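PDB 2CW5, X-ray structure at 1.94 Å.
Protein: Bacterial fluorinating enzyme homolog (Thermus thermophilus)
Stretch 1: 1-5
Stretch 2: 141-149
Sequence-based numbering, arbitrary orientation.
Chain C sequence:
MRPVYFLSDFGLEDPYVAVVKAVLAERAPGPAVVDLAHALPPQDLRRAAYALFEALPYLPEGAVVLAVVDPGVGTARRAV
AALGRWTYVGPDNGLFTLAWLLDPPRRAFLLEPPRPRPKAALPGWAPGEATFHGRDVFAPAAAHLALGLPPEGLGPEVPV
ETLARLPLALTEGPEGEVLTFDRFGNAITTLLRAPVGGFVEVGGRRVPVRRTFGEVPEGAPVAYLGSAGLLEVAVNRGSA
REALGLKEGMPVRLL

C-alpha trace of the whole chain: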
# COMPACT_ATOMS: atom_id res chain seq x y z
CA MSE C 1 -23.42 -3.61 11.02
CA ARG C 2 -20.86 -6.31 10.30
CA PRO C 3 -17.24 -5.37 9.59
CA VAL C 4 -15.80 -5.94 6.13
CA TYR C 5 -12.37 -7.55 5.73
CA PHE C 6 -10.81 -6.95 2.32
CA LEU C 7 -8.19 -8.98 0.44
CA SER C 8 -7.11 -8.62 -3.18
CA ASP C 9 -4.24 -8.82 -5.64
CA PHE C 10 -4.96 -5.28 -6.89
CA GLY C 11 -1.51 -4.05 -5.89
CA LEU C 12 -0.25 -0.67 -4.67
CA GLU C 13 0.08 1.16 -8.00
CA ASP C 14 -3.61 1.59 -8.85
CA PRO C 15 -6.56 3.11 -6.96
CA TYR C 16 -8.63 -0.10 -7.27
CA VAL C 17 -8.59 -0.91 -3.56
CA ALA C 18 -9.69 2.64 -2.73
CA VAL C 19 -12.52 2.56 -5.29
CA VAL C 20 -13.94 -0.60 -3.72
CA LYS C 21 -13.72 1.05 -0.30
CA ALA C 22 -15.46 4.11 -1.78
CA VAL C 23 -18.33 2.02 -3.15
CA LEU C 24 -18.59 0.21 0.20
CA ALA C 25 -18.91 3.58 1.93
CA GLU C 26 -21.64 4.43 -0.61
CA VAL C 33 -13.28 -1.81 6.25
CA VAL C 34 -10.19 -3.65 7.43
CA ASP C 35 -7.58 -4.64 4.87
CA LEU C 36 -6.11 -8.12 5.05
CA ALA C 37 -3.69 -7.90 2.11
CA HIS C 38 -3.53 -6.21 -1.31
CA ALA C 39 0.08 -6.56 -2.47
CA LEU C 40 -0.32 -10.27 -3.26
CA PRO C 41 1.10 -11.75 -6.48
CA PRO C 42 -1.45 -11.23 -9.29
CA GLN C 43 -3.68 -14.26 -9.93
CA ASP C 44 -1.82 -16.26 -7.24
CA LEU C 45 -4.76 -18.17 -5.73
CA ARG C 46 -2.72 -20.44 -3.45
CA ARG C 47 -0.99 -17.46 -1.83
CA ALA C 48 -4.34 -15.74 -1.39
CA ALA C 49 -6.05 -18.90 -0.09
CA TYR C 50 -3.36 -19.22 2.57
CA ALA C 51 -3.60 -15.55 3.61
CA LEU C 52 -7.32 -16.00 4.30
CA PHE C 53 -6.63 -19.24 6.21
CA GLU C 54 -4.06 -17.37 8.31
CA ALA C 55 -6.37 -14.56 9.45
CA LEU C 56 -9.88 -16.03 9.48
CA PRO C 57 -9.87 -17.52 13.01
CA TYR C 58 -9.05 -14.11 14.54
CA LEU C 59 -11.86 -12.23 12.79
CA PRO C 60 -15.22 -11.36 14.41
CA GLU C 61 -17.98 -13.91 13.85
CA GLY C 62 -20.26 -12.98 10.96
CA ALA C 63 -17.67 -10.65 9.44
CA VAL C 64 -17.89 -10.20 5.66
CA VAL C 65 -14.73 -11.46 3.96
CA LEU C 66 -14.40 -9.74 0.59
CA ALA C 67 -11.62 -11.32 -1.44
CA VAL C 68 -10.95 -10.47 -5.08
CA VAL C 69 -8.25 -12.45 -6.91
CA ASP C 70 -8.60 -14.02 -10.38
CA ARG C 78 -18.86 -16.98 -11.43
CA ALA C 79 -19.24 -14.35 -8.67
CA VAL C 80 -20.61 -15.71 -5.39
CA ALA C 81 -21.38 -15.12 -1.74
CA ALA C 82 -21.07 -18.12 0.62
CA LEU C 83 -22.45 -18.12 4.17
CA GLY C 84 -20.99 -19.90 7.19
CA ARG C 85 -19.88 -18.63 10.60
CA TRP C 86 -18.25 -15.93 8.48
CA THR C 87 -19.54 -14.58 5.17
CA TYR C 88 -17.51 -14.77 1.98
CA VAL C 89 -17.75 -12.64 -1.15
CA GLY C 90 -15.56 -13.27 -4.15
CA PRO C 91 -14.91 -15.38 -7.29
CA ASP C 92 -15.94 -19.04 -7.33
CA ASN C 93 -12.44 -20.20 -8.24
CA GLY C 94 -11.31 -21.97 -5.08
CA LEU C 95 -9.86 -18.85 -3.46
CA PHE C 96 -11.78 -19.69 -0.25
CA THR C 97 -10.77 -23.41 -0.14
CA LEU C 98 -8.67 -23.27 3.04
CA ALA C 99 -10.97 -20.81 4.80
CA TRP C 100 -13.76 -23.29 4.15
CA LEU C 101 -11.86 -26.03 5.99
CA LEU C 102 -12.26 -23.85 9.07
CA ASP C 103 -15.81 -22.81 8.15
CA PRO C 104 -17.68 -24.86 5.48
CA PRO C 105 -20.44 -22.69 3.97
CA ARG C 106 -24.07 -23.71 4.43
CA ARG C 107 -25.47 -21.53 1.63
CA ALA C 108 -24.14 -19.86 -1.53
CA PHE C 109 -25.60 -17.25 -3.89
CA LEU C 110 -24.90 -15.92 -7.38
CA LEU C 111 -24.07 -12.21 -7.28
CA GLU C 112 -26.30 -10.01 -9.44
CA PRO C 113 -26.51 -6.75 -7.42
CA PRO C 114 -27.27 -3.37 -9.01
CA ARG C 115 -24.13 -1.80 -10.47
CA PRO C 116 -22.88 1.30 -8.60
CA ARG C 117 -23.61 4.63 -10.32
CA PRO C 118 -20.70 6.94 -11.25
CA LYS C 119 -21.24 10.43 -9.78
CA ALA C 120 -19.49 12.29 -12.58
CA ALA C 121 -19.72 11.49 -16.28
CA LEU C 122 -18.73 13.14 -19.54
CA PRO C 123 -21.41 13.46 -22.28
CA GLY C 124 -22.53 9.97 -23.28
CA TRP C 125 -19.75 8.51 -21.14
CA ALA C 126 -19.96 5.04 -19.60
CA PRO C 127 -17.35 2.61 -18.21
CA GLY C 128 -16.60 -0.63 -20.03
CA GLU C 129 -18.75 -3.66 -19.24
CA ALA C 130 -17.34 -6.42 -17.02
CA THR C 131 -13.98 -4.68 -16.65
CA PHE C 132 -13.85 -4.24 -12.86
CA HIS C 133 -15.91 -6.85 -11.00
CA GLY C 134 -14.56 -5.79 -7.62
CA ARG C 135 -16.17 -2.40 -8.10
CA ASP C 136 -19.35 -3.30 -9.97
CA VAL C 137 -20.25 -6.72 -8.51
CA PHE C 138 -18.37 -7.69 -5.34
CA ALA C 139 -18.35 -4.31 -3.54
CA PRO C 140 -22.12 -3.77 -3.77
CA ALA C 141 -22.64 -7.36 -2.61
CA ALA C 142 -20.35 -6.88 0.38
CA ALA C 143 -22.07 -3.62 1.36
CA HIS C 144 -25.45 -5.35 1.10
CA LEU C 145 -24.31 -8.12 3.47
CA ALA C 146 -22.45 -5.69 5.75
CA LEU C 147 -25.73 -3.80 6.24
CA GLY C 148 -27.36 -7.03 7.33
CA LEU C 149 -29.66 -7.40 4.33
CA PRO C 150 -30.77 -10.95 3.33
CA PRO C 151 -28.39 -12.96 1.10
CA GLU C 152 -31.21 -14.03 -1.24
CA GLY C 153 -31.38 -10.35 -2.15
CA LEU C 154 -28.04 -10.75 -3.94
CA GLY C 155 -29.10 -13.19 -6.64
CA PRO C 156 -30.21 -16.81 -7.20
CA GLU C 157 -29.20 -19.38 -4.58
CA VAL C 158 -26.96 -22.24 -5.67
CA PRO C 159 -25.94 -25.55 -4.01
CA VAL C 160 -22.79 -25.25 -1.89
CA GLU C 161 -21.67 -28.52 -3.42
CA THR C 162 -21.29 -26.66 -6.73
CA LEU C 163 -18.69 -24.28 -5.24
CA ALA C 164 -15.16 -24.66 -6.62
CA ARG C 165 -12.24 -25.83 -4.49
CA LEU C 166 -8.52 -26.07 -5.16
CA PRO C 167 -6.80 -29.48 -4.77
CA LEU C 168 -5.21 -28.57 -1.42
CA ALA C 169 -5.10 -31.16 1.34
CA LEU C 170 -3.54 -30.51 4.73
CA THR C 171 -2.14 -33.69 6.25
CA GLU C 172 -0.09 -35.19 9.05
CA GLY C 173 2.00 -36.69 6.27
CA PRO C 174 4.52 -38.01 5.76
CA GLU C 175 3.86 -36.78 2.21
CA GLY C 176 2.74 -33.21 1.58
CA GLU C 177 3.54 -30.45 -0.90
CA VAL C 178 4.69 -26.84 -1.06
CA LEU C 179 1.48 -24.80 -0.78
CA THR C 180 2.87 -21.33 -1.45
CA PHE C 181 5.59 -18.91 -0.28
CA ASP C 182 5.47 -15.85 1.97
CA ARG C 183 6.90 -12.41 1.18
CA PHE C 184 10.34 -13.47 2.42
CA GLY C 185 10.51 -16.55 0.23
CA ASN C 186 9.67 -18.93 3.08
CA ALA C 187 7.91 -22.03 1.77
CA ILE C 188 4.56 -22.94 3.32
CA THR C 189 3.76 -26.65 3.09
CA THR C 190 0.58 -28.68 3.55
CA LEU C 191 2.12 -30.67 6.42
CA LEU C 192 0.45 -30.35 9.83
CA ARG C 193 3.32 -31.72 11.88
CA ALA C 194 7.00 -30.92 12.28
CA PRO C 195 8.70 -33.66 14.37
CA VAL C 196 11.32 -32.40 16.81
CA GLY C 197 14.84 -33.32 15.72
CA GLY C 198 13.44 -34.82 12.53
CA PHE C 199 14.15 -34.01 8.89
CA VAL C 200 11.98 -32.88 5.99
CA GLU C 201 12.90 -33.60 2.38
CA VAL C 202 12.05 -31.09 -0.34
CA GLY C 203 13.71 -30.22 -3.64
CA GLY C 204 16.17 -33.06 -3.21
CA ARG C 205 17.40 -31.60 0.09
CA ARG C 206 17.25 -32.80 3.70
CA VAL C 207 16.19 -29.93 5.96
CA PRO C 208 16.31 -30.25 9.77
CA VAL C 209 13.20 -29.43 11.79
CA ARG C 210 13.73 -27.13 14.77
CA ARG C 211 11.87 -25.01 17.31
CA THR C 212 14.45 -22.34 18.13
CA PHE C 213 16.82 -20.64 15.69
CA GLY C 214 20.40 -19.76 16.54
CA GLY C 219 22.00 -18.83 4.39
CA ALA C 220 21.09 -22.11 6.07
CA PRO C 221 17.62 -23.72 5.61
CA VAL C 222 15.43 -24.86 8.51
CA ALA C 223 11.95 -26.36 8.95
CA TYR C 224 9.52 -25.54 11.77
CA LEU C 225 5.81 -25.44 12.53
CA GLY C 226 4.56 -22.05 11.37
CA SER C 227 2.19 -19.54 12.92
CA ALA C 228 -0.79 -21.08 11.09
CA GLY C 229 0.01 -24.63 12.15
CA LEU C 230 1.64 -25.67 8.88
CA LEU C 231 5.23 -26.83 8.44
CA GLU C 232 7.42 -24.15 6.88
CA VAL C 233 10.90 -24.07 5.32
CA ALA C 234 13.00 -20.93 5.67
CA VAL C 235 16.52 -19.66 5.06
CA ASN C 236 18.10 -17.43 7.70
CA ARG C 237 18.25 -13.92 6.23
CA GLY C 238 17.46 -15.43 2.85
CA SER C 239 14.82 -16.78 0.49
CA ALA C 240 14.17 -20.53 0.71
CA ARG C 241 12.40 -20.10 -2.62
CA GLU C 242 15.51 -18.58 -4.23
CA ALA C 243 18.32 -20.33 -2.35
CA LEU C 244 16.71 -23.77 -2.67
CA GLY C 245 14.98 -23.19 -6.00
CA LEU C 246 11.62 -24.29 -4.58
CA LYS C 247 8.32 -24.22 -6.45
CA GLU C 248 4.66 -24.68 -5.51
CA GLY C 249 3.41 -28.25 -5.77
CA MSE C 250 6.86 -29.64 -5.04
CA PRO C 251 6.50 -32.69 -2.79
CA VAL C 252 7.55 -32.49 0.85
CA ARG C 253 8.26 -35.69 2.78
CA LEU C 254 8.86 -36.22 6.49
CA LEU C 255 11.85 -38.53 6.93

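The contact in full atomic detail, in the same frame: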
# COMPACT_ATOMS: atom_id res chain seq x y z
N MSE C 1 -23.88 -2.91 12.25
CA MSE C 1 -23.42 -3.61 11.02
C MSE C 1 -22.30 -4.61 11.28
O MSE C 1 -21.77 -4.70 12.39
CB MSE C 1 -22.92 -2.61 9.99
CG MSE C 1 -23.97 -1.74 9.37
SE MSE C 1 -23.14 -0.78 7.93
CE MSE C 1 -22.53 0.77 8.91
N ARG C 2 -21.93 -5.33 10.23
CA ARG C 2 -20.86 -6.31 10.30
C ARG C 2 -19.64 -5.72 9.62
O ARG C 2 -19.75 -5.07 8.58
CB ARG C 2 -21.29 -7.60 9.60
CG ARG C 2 -22.33 -8.39 10.38
CD ARG C 2 -23.44 -8.90 9.48
NE ARG C 2 -24.50 -9.53 10.27
CZ ARG C 2 -25.67 -9.93 9.78
NH1 ARG C 2 -25.94 -9.76 8.49
NH2 ARG C 2 -26.57 -10.49 10.57
N PRO C 3 -18.45 -5.92 10.21
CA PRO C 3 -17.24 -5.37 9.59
C PRO C 3 -16.91 -6.08 8.28
O PRO C 3 -17.31 -7.23 8.07
CB PRO C 3 -16.18 -5.59 10.66
CG PRO C 3 -16.64 -6.87 11.31
CD PRO C 3 -18.13 -6.64 11.45
N VAL C 4 -16.20 -5.38 7.41
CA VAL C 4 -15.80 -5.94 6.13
C VAL C 4 -14.28 -6.06 6.06
O VAL C 4 -13.55 -5.08 6.20
CB VAL C 4 -16.28 -5.06 4.94
CG1 VAL C 4 -15.74 -5.63 3.64
CG2 VAL C 4 -17.80 -5.01 4.90
N TYR C 5 -13.80 -7.29 5.85
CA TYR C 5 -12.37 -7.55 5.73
C TYR C 5 -12.12 -7.73 4.24
O TYR C 5 -12.80 -8.51 3.57
CB TYR C 5 -12.00 -8.79 6.54
CG TYR C 5 -11.97 -8.48 8.03
CD1 TYR C 5 -10.81 -8.01 8.65
CD2 TYR C 5 -13.13 -8.57 8.80
CE1 TYR C 5 -10.80 -7.64 9.99
CE2 TYR C 5 -13.14 -8.20 10.16
CZ TYR C 5 -11.97 -7.73 10.74
OH TYR C 5 -11.97 -7.35 12.06
N ALA C 141 -22.19 -6.15 -3.28
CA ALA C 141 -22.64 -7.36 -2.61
C ALA C 141 -22.18 -7.33 -1.15
O ALA C 141 -22.95 -7.62 -0.23
CB ALA C 141 -22.07 -8.59 -3.31
N ALA C 142 -20.92 -6.96 -0.95
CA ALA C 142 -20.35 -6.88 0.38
C ALA C 142 -21.07 -5.83 1.23
O ALA C 142 -21.34 -6.06 2.40
CB ALA C 142 -18.87 -6.55 0.29
N ALA C 143 -21.37 -4.68 0.64
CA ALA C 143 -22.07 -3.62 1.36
C ALA C 143 -23.45 -4.13 1.79
O ALA C 143 -23.88 -3.94 2.93
CB ALA C 143 -22.21 -2.39 0.48
N HIS C 144 -24.12 -4.80 0.86
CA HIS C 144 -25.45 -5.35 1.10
C HIS C 144 -25.41 -6.25 2.34
O HIS C 144 -26.21 -6.09 3.26
CB HIS C 144 -25.89 -6.14 -0.13
CG HIS C 144 -27.26 -6.73 -0.03
ND1 HIS C 144 -27.52 -7.88 0.70
CD2 HIS C 144 -28.43 -6.37 -0.59
CE1 HIS C 144 -28.80 -8.19 0.57
NE2 HIS C 144 -29.37 -7.29 -0.20
N LEU C 145 -24.47 -7.19 2.35
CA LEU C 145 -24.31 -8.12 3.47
C LEU C 145 -23.85 -7.42 4.75
O LEU C 145 -24.29 -7.76 5.84
CB LEU C 145 -23.33 -9.22 3.10
CG LEU C 145 -23.84 -10.16 2.00
CD1 LEU C 145 -22.71 -11.06 1.50
CD2 LEU C 145 -25.00 -10.98 2.55
N ALA C 146 -22.96 -6.43 4.60
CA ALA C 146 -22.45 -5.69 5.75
C ALA C 146 -23.59 -4.95 6.46
O ALA C 146 -23.56 -4.77 7.68
CB ALA C 146 -21.38 -4.69 5.30
N LEU C 147 -24.58 -4.51 5.68
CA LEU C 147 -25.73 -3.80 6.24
C LEU C 147 -26.64 -4.76 6.99
O LEU C 147 -27.41 -4.35 7.85
CB LEU C 147 -26.53 -3.12 5.13
CG LEU C 147 -25.93 -1.86 4.49
CD1 LEU C 147 -26.75 -1.48 3.27
CD2 LEU C 147 -25.91 -0.73 5.50
N GLY C 148 -26.53 -6.04 6.66
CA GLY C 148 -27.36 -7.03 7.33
C GLY C 148 -28.54 -7.48 6.49
O GLY C 148 -29.41 -8.21 6.96
N LEU C 149 -28.58 -7.03 5.23
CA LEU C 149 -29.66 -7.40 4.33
C LEU C 149 -29.55 -8.87 3.93
O LEU C 149 -28.45 -9.41 3.82
CB LEU C 149 -29.62 -6.49 3.09
CG LEU C 149 -29.89 -5.02 3.38
CD1 LEU C 149 -29.65 -4.18 2.13
CD2 LEU C 149 -31.33 -4.85 3.87

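The N-terminal segment of the chain lies against the last turns of a helix that comes some 140 residues later, and the pairing is small: 338 Å² of surface is buried, counting both sides. Its logic is that a helix end leaves carbonyls without helical partners, and an extended segment can supply one.

Met 1, present as selenomethionine, sets its side chain beside the end of the helix. Its CB lies 3.2 Å from Ala 146 O, a close approach by a carbon to a carbonyl already engaged by the next residue. Further out, chi1 in m and chi2 in t carry SE to 3.7 Å from Leu 147 CD2. The CA-to-CB bond of Leu 147 points away from the N-terminal segment, yet the end of its side chain comes back near enough to make this apolar contact, at an exposed margin.

Arg 2 provides the one hydrogen bond across the contact. Its backbone N donates to Ala 146 O at 3.1 Å with an N-H...O angle of 173°, so the bond is almost straight. Because both partners are backbone atoms, the bond itself asks for no particular side chain; it does need the two backbones close, and the CA atoms of Arg 2 and Ala 146 are 4.9 Å apart. The side chain starts out sideways, but its end comes nearer, bringing NH1 to 3.3 Å from Gly 148 CA. NH1 also lies 3.7 Å from Leu 145 O, which sits at the guanidinium edge, near its plane. Leu 145 O already accepts a bond from Gly 148 N at 2.9 Å, within the Schellman motif that ends the helix. Glycine here answers first to its own backbone: at phi 102° a CB would be jammed against the carbonyl O of Leu 147. An ideal CB on Gly 148 would also stand 3.8 Å from Arg 2 NH1.

The CA-to-CB bond of Pro 3 points away, and the residue makes no contact, as alternation in an extended segment would lead one to expect.

Val 4, where the strand begins, turns back toward the helix. With chi1 in t, its CG2 packs 3.6 Å from Ala 146 CB, both residues being buried. One turn earlier on the helix, Ala 142 O lies 4.5 Å from the same CG2, at the limit of contact. Small side chains at Ala 142 and Ala 146 go with this close approach, and Ala 146 serves twice, its carbonyl receiving Arg 2 and its methyl meeting Val 4.

Tyr 5 is out of reach, and the contact ends there.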